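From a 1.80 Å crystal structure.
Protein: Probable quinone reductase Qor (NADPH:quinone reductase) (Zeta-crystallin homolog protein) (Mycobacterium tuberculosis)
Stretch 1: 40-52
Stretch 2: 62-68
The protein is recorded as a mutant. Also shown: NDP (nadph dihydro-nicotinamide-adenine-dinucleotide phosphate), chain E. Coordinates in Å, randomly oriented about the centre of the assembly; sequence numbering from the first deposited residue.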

ATOM      1  N   ALA A  40       2.319 -31.189 -19.159  1.00 16.99           N
ATOM      2  CA  ALA A  40       2.225 -31.075 -17.706  1.00 16.92           C
ATOM      3  C   ALA A  40       1.322 -29.892 -17.375  1.00 16.85           C
ATOM      4  O   ALA A  40       1.373 -28.855 -18.035  1.00 16.83           O
ATOM      5  N   ILE A  41       0.500 -30.047 -16.348  1.00 16.80           N
ATOM      6  CA  ILE A  41      -0.516 -29.044 -16.030  1.00 16.73           C
ATOM      7  C   ILE A  41      -0.290 -28.547 -14.615  1.00 16.65           C
ATOM      8  O   ILE A  41      -0.200 -29.340 -13.686  1.00 16.65           O
ATOM      9  N   GLY A  42      -0.214 -27.230 -14.438  1.00 18.74           N
ATOM     10  CA  GLY A  42       0.059 -26.683 -13.122  1.00 18.10           C
ATOM     11  C   GLY A  42      -1.173 -26.688 -12.234  1.00 18.44           C
ATOM     12  O   GLY A  42      -2.287 -26.450 -12.693  1.00 20.48           O
ATOM     13  N   VAL A  43      -0.970 -26.979 -10.957  1.00 16.43           N
ATOM     14  CA  VAL A  43      -2.026 -26.828  -9.960  1.00 16.38           C
ATOM     15  C   VAL A  43      -1.759 -25.556  -9.156  1.00 16.29           C
ATOM     16  O   VAL A  43      -0.633 -25.312  -8.717  1.00 16.28           O
ATOM     17  N   ASN A  44      -2.788 -24.731  -8.988  1.00 17.21           N
ATOM     18  CA  ASN A  44      -2.620 -23.474  -8.258  1.00 17.31           C
ATOM     19  C   ASN A  44      -3.728 -23.269  -7.257  1.00 18.32           C
ATOM     20  O   ASN A  44      -4.854 -23.689  -7.498  1.00 17.73           O
ATOM     21  N   PHE A  45      -3.419 -22.632  -6.128  1.00 22.76           N
ATOM     22  CA  PHE A  45      -4.428 -22.493  -5.082  1.00 24.92           C
ATOM     23  C   PHE A  45      -5.665 -21.757  -5.588  1.00 23.67           C
ATOM     24  O   PHE A  45      -6.782 -22.037  -5.148  1.00 24.16           O
ATOM     25  N   ILE A  46      -5.475 -20.852  -6.539  1.00 24.01           N
ATOM     26  CA  ILE A  46      -6.605 -20.132  -7.114  1.00 24.11           C
ATOM     27  C   ILE A  46      -7.584 -21.058  -7.815  1.00 25.00           C
ATOM     28  O   ILE A  46      -8.771 -20.735  -7.909  1.00 23.98           O
ATOM     29  N   ASP A  47      -7.096 -22.204  -8.307  1.00 23.52           N
ATOM     30  CA  ASP A  47      -7.978 -23.186  -8.936  1.00 23.07           C
ATOM     31  C   ASP A  47      -9.077 -23.597  -7.951  1.00 22.26           C
ATOM     32  O   ASP A  47     -10.219 -23.854  -8.353  1.00 22.89           O
ATOM     33  N   THR A  48      -8.728 -23.671  -6.669  1.00 24.37           N
ATOM     34  CA  THR A  48      -9.682 -24.103  -5.651  1.00 25.80           C
ATOM     35  C   THR A  48     -10.768 -23.050  -5.413  1.00 27.14           C
ATOM     36  O   THR A  48     -11.889 -23.397  -5.028  1.00 26.53           O
ATOM     37  N   TYR A  49     -10.430 -21.776  -5.630  1.00 31.28           N
ATOM     38  CA  TYR A  49     -11.387 -20.683  -5.409  1.00 31.94           C
ATOM     39  C   TYR A  49     -12.416 -20.684  -6.540  1.00 31.67           C
ATOM     40  O   TYR A  49     -13.598 -20.418  -6.316  1.00 33.07           O
ATOM     41  N   PHE A  50     -11.966 -20.984  -7.757  1.00 31.72           N
ATOM     42  CA  PHE A  50     -12.869 -21.130  -8.895  1.00 31.52           C
ATOM     43  C   PHE A  50     -13.729 -22.378  -8.791  1.00 32.69           C
ATOM     44  O   PHE A  50     -14.907 -22.369  -9.160  1.00 31.86           O
ATOM     45  N   ARG A  51     -13.127 -23.460  -8.313  1.00 31.64           N
ATOM     46  CA  ARG A  51     -13.858 -24.701  -8.122  1.00 30.87           C
ATOM     47  C   ARG A  51     -14.953 -24.503  -7.071  1.00 32.82           C
ATOM     48  O   ARG A  51     -16.084 -24.966  -7.244  1.00 31.30           O
ATOM     49  N   SER A  52     -14.618 -23.796  -5.992  1.00 31.86           N
ATOM     50  CA  SER A  52     -15.554 -23.618  -4.884  1.00 32.93           C
ATOM     51  C   SER A  52     -16.629 -22.574  -5.186  1.00 33.47           C
ATOM     52  O   SER A  52     -17.664 -22.536  -4.521  1.00 32.06           O
ATOM     53  N   VAL A  62     -14.149 -25.866 -17.889  1.00 26.60           N
ATOM     54  CA  VAL A  62     -12.975 -26.706 -17.661  1.00 25.58           C
ATOM     55  C   VAL A  62     -12.001 -25.833 -16.885  1.00 25.53           C
ATOM     56  O   VAL A  62     -11.717 -24.706 -17.292  1.00 26.17           O
ATOM     57  N   ILE A  63     -11.505 -26.342 -15.760  1.00 26.60           N
ATOM     58  CA  ILE A  63     -10.770 -25.535 -14.784  1.00 26.73           C
ATOM     59  C   ILE A  63      -9.260 -25.437 -15.063  1.00 26.55           C
ATOM     60  O   ILE A  63      -8.703 -26.289 -15.766  1.00 26.97           O
ATOM     61  N   GLY A  64      -8.618 -24.390 -14.528  1.00 21.03           N
ATOM     62  CA  GLY A  64      -7.161 -24.270 -14.523  1.00 20.73           C
ATOM     63  C   GLY A  64      -6.593 -23.314 -15.556  1.00 20.15           C
ATOM     64  O   GLY A  64      -7.175 -23.131 -16.625  1.00 19.82           O
ATOM     65  N   SER A  65      -5.446 -22.705 -15.256  1.00 16.36           N
ATOM     66  CA  SER A  65      -4.866 -21.743 -16.193  1.00 16.37           C
ATOM     67  C   SER A  65      -3.391 -21.961 -16.516  1.00 16.40           C
ATOM     68  O   SER A  65      -2.834 -21.248 -17.348  1.00 16.41           O
ATOM     69  N   GLU A  66      -2.755 -22.939 -15.881  1.00 16.42           N
ATOM     70  CA  GLU A  66      -1.321 -23.147 -16.101  1.00 16.46           C
ATOM     71  C   GLU A  66      -1.065 -24.455 -16.845  1.00 16.55           C
ATOM     72  O   GLU A  66      -1.513 -25.517 -16.420  1.00 16.58           O
ATOM     73  N   VAL A  67      -0.364 -24.371 -17.975  1.00 16.60           N
ATOM     74  CA  VAL A  67      -0.075 -25.563 -18.786  1.00 16.69           C
ATOM     75  C   VAL A  67       1.261 -25.417 -19.484  1.00 16.73           C
ATOM     76  O   VAL A  67       1.637 -24.327 -19.889  1.00 16.71           O
ATOM     77  N   CYS A  68       1.989 -26.522 -19.597  1.00 16.80           N
ATOM     78  CA  CYS A  68       3.130 -26.585 -20.498  1.00 16.85           C
ATOM     79  C   CYS A  68       2.866 -27.711 -21.485  1.00 16.95           C
ATOM     80  O   CYS A  68       2.427 -28.796 -21.093  1.00 16.97           O
TER

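The two stretches meet first as an antiparallel pair of strands. A40 N donates to C68 O at 3.1 Å, and C68 N donates to A40 O at 2.9 Å, so both backbone groups of each residue are satisfied by the other. G42 N donates to E66 O at 2.9 Å and extends the pairing. I41 and V67 form the non-hydrogen-bonded pair between these links. Their side chains share one face of the sheet, with I41 CG1 4.3 Å from V67 CG2. I41 is in the m, t rotamer and V67 in p. A40 and C68 place their side chains on the other face.

E66 gives up more surface to the other stretch than any other residue of the pair. Its CA-to-CB bond points toward stretch 1, and chi1 and chi2 are both t, so the chain is extended. It passes G42, where a CB would lie 2.1 Å from E66 OE1 and clash. The glycine therefore leaves room for the carboxylate. E66 OE1 accepts from N44 ND2 at 2.9 Å, and E66 OE2 is satisfied elsewhere in the structure. N44 also points toward stretch 2, with chi1 m. Its OD1 is hydrogen-bonded elsewhere.

D47 points toward stretch 2 with chi1 m. D47 OD2 accepts from N44 N at 2.9 Å, while D47 N donates to N44 O at 2.8 Å. These two reciprocal bonds tie the loop to the first turn of the helix.

Water 1 accepts from N44 ND2 at 3.0 Å and from S65 N at 3.0 Å. It lies 2.8 Å from D47 OD1, a bond in which the water is the donor. It thus links the helix to the S65 backbone, which has no direct hydrogen bond to stretch 1. Water 2 accepts from E66 N at 3.0 Å and donates to G42 O at 2.6 Å, joining the two backbones beside the direct G42 N to E66 O bond. S65, chi1 p, points sideways, and its OG is bonded elsewhere.

I63, in the t, t rotamer, packs against the helix. Its CA-to-CB bond points toward stretch 1. I63 CD1 lies 3.2 Å from D47 O, 3.7 Å from R51 CB and 4.4 Å from F50 CB. D47 O itself is satisfied by R51 N at 2.9 Å. The end of R51 leads away, and its guanidinium nitrogens are bonded elsewhere.

NADPH binds stretch 1. F45 N donates to NDP O2N at 3.3 Å, and NDP O2D donates weakly to Y49 OH at 3.3 Å.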

ATOM      1  CB  ALA A  40       3.605 -30.898 -17.083  1.00 16.90           C
ATOM      2  CB  ILE A  41      -1.914 -29.666 -16.162  1.00 16.75           C
ATOM      3  CG1 ILE A  41      -2.155 -30.083 -17.613  1.00 16.83           C
ATOM      4  CG2 ILE A  41      -3.008 -28.693 -15.715  1.00 16.68           C
ATOM      5  CD1 ILE A  41      -3.187 -31.174 -17.757  1.00 16.88           C
ATOM      6  CB  VAL A  43      -2.111 -28.065  -9.039  1.00 16.40           C
ATOM      7  CG1 VAL A  43      -3.146 -27.851  -7.935  1.00 16.34           C
ATOM      8  CG2 VAL A  43      -2.484 -29.290  -9.861  1.00 16.48           C
ATOM      9  CB  ASN A  44      -2.556 -22.308  -9.240  1.00 17.58           C
ATOM     10  CG  ASN A  44      -1.305 -22.356 -10.076  1.00 17.01           C
ATOM     11  OD1 ASN A  44      -0.220 -22.011  -9.592  1.00 17.15           O
ATOM     12  ND2 ASN A  44      -1.429 -22.832 -11.318  1.00 17.38           N
ATOM     13  CB  PHE A  45      -3.869 -21.813  -3.833  1.00 24.27           C
ATOM     14  CG  PHE A  45      -4.408 -22.390  -2.560  1.00 24.63           C
ATOM     15  CD1 PHE A  45      -5.669 -22.032  -2.096  1.00 25.47           C
ATOM     16  CD2 PHE A  45      -3.669 -23.312  -1.846  1.00 24.69           C
ATOM     17  CE1 PHE A  45      -6.176 -22.584  -0.922  1.00 25.36           C
ATOM     18  CE2 PHE A  45      -4.160 -23.871  -0.680  1.00 25.01           C
ATOM     19  CZ  PHE A  45      -5.416 -23.507  -0.216  1.00 23.97           C
ATOM     20  CB  ILE A  46      -6.165 -18.984  -8.063  1.00 25.66           C
ATOM     21  CG1 ILE A  46      -7.324 -18.009  -8.316  1.00 26.60           C
ATOM     22  CG2 ILE A  46      -5.637 -19.511  -9.366  1.00 24.43           C
ATOM     23  CD1 ILE A  46      -6.947 -16.842  -9.208  1.00 26.85           C
ATOM     24  CB  ASP A  47      -7.213 -24.454  -9.379  1.00 22.64           C
ATOM     25  CG  ASP A  47      -6.059 -24.165 -10.344  1.00 23.61           C
ATOM     26  OD1 ASP A  47      -6.026 -23.078 -10.960  1.00 22.83           O
ATOM     27  OD2 ASP A  47      -5.189 -25.062 -10.506  1.00 22.35           O
ATOM     28  CB  THR A  48      -9.013 -24.427  -4.303  1.00 26.20           C
ATOM     29  OG1 THR A  48      -8.611 -23.213  -3.646  1.00 25.96           O
ATOM     30  CG2 THR A  48      -7.807 -25.356  -4.490  1.00 25.46           C
ATOM     31  CB  TYR A  49     -10.699 -19.307  -5.338  1.00 30.79           C
ATOM     32  CG  TYR A  49      -9.583 -19.132  -4.317  1.00 30.94           C
ATOM     33  CD1 TYR A  49      -9.649 -19.699  -3.043  1.00 31.91           C
ATOM     34  CD2 TYR A  49      -8.464 -18.371  -4.631  1.00 30.57           C
ATOM     35  CE1 TYR A  49      -8.608 -19.519  -2.123  1.00 30.93           C
ATOM     36  CE2 TYR A  49      -7.429 -18.188  -3.729  1.00 30.92           C
ATOM     37  CZ  TYR A  49      -7.499 -18.765  -2.478  1.00 32.19           C
ATOM     38  OH  TYR A  49      -6.445 -18.569  -1.593  1.00 32.03           O
ATOM     39  CB  PHE A  50     -12.095 -21.172 -10.210  1.00 31.67           C
ATOM     40  CG  PHE A  50     -11.668 -19.827 -10.698  1.00 33.66           C
ATOM     41  CD1 PHE A  50     -10.324 -19.510 -10.817  1.00 33.06           C
ATOM     42  CD2 PHE A  50     -12.616 -18.870 -11.028  1.00 34.06           C
ATOM     43  CE1 PHE A  50      -9.933 -18.261 -11.264  1.00 34.64           C
ATOM     44  CE2 PHE A  50     -12.233 -17.617 -11.473  1.00 35.67           C
ATOM     45  CZ  PHE A  50     -10.890 -17.315 -11.595  1.00 34.82           C
ATOM     46  CB  ARG A  51     -12.902 -25.805  -7.686  1.00 31.21           C
ATOM     47  CG  ARG A  51     -13.529 -27.190  -7.659  1.00 31.39           C
ATOM     48  CD  ARG A  51     -13.558 -27.716  -6.250  1.00 32.51           C
ATOM     49  NE  ARG A  51     -12.227 -27.714  -5.665  1.00 35.30           N
ATOM     50  CZ  ARG A  51     -11.925 -27.254  -4.455  1.00 31.71           C
ATOM     51  NH1 ARG A  51     -12.862 -26.758  -3.657  1.00 32.43           N
ATOM     52  NH2 ARG A  51     -10.673 -27.300  -4.043  1.00 31.88           N
ATOM     53  CB  SER A  52     -14.819 -23.265  -3.585  1.00 33.40           C
ATOM     54  OG  SER A  52     -14.335 -21.931  -3.598  1.00 33.76           O
ATOM     55  CB  VAL A  62     -12.344 -27.183 -18.985  1.00 25.83           C
ATOM     56  CG1 VAL A  62     -11.031 -27.904 -18.727  1.00 25.89           C
ATOM     57  CG2 VAL A  62     -13.295 -28.102 -19.729  1.00 28.29           C
ATOM     58  CB  ILE A  63     -11.019 -26.106 -13.374  1.00 27.10           C
ATOM     59  CG1 ILE A  63     -10.528 -25.175 -12.269  1.00 28.91           C
ATOM     60  CG2 ILE A  63     -10.418 -27.483 -13.250  1.00 27.83           C
ATOM     61  CD1 ILE A  63     -11.203 -25.432 -10.952  1.00 28.01           C
ATOM     62  CB  SER A  65      -5.091 -20.300 -15.710  1.00 17.64           C
ATOM     63  OG  SER A  65      -4.246 -19.969 -14.627  1.00 17.48           O
ATOM     64  CB  GLU A  66      -0.552 -23.114 -14.771  1.00 16.41           C
ATOM     65  CG  GLU A  66       0.976 -23.177 -14.916  1.00 16.43           C
ATOM     66  CD  GLU A  66       1.730 -23.021 -13.585  1.00 16.38           C
ATOM     67  OE1 GLU A  66       1.171 -23.347 -12.515  1.00 16.35           O
ATOM     68  OE2 GLU A  66       2.895 -22.561 -13.616  1.00 16.37           O
ATOM     69  CB  VAL A  67      -1.173 -25.828 -19.843  1.00 16.74           C
ATOM     70  CG1 VAL A  67      -1.246 -24.681 -20.838  1.00 16.74           C
ATOM     71  CG2 VAL A  67      -0.941 -27.160 -20.590  1.00 16.84           C
ATOM     72  CB  CYS A  68       4.417 -26.869 -19.725  1.00 16.85           C
ATOM     73  SG  CYS A  68       5.841 -27.146 -20.807  1.00 16.93           S
TER
HETATM   74  PA  NDP E 401       0.930 -23.367  -1.792  1.00 22.77           P
HETATM   75  O1A NDP E 401       1.712 -24.421  -2.523  1.00 20.89           O
HETATM   76  O2A NDP E 401       1.659 -22.296  -1.033  1.00 21.76           O
HETATM   77  O5B NDP E 401      -0.101 -24.092  -0.794  1.00 22.87           O
HETATM   78  C5B NDP E 401      -0.761 -23.347   0.223  1.00 23.23           C
HETATM   79  C4B NDP E 401       0.069 -23.451   1.491  1.00 22.06           C
HETATM   80  O4B NDP E 401      -0.361 -22.504   2.470  1.00 22.25           O
HETATM   81  C3B NDP E 401      -0.082 -24.812   2.144  1.00 23.81           C
HETATM   82  O3B NDP E 401       0.864 -25.753   1.635  1.00 23.37           O
HETATM   83  C2B NDP E 401       0.143 -24.521   3.614  1.00 21.86           C
HETATM   84  O2B NDP E 401       1.491 -24.784   3.980  1.00 21.16           O
HETATM   85  C1B NDP E 401      -0.166 -23.040   3.778  1.00 20.98           C
HETATM   86  N9A NDP E 401      -1.400 -22.936   4.590  1.00 21.62           N
HETATM   87  C8A NDP E 401      -1.508 -22.327   5.782  1.00 21.38           C
HETATM   88  N7A NDP E 401      -2.768 -22.428   6.268  1.00 21.44           N
HETATM   89  C5A NDP E 401      -3.490 -23.127   5.377  1.00 22.16           C
HETATM   90  C6A NDP E 401      -4.889 -23.597   5.271  1.00 22.38           C
HETATM   91  N6A NDP E 401      -5.786 -23.328   6.246  1.00 22.83           N
HETATM   92  N1A NDP E 401      -5.237 -24.301   4.174  1.00 23.18           N
HETATM   93  C2A NDP E 401      -4.349 -24.572   3.201  1.00 22.52           C
HETATM   94  N3A NDP E 401      -3.066 -24.179   3.231  1.00 21.68           N
HETATM   95  C4A NDP E 401      -2.582 -23.465   4.272  1.00 22.67           C
HETATM   96  O3  NDP E 401      -0.073 -22.679  -2.837  1.00 22.41           O
HETATM   97  PN  NDP E 401       0.460 -21.848  -4.102  1.00 22.37           P
HETATM   98  O1N NDP E 401       1.965 -21.837  -4.076  1.00 21.87           O
HETATM   99  O2N NDP E 401      -0.285 -22.339  -5.315  1.00 21.62           O
HETATM  100  O5D NDP E 401      -0.056 -20.363  -3.774  1.00 21.82           O
HETATM  101  C5D NDP E 401       0.367 -19.696  -2.588  1.00 22.07           C
HETATM  102  C4D NDP E 401      -0.628 -18.601  -2.232  1.00 21.71           C
HETATM  103  O4D NDP E 401      -0.459 -17.490  -3.110  1.00 22.58           O
HETATM  104  C3D NDP E 401      -2.055 -19.077  -2.415  1.00 22.96           C
HETATM  105  O3D NDP E 401      -2.846 -18.518  -1.368  1.00 23.24           O
HETATM  106  C2D NDP E 401      -2.492 -18.490  -3.739  1.00 26.23           C
HETATM  107  O2D NDP E 401      -3.894 -18.215  -3.722  1.00 23.50           O
HETATM  108  C1D NDP E 401      -1.668 -17.216  -3.818  1.00 23.98           C
HETATM  109  N1N NDP E 401      -1.326 -16.798  -5.179  1.00 23.77           N
HETATM  110  C2N NDP E 401      -1.558 -15.531  -5.527  1.00 22.62           C
HETATM  111  C3N NDP E 401      -1.249 -15.045  -6.789  1.00 21.95           C
HETATM  112  C7N NDP E 401      -1.544 -13.612  -7.113  1.00 22.46           C
HETATM  113  O7N NDP E 401      -1.213 -13.167  -8.198  1.00 22.30           O
HETATM  114  N7N NDP E 401      -2.155 -12.860  -6.199  1.00 20.89           N
HETATM  115  C4N NDP E 401      -0.619 -15.938  -7.832  1.00 21.43           C
HETATM  116  C5N NDP E 401      -0.408 -17.288  -7.323  1.00 22.26           C
HETATM  117  C6N NDP E 401      -0.761 -17.660  -6.030  1.00 22.39           C
HETATM  118  P2B NDP E 401       1.918 -24.884   5.527  1.00 21.70           P
HETATM  119  O1X NDP E 401       0.710 -24.394   6.274  1.00 23.18           O
HETATM  120  O2X NDP E 401       2.219 -26.340   5.736  1.00 24.31           O
HETATM  121  O3X NDP E 401       3.126 -24.000   5.636  1.00 23.75           O
HETATM  122  O   HOH W   1      -3.966 -23.398 -12.766  1.00 24.36           O
HETATM  123  O   HOH W   2      -3.717 -25.467 -14.661  1.00 28.71           O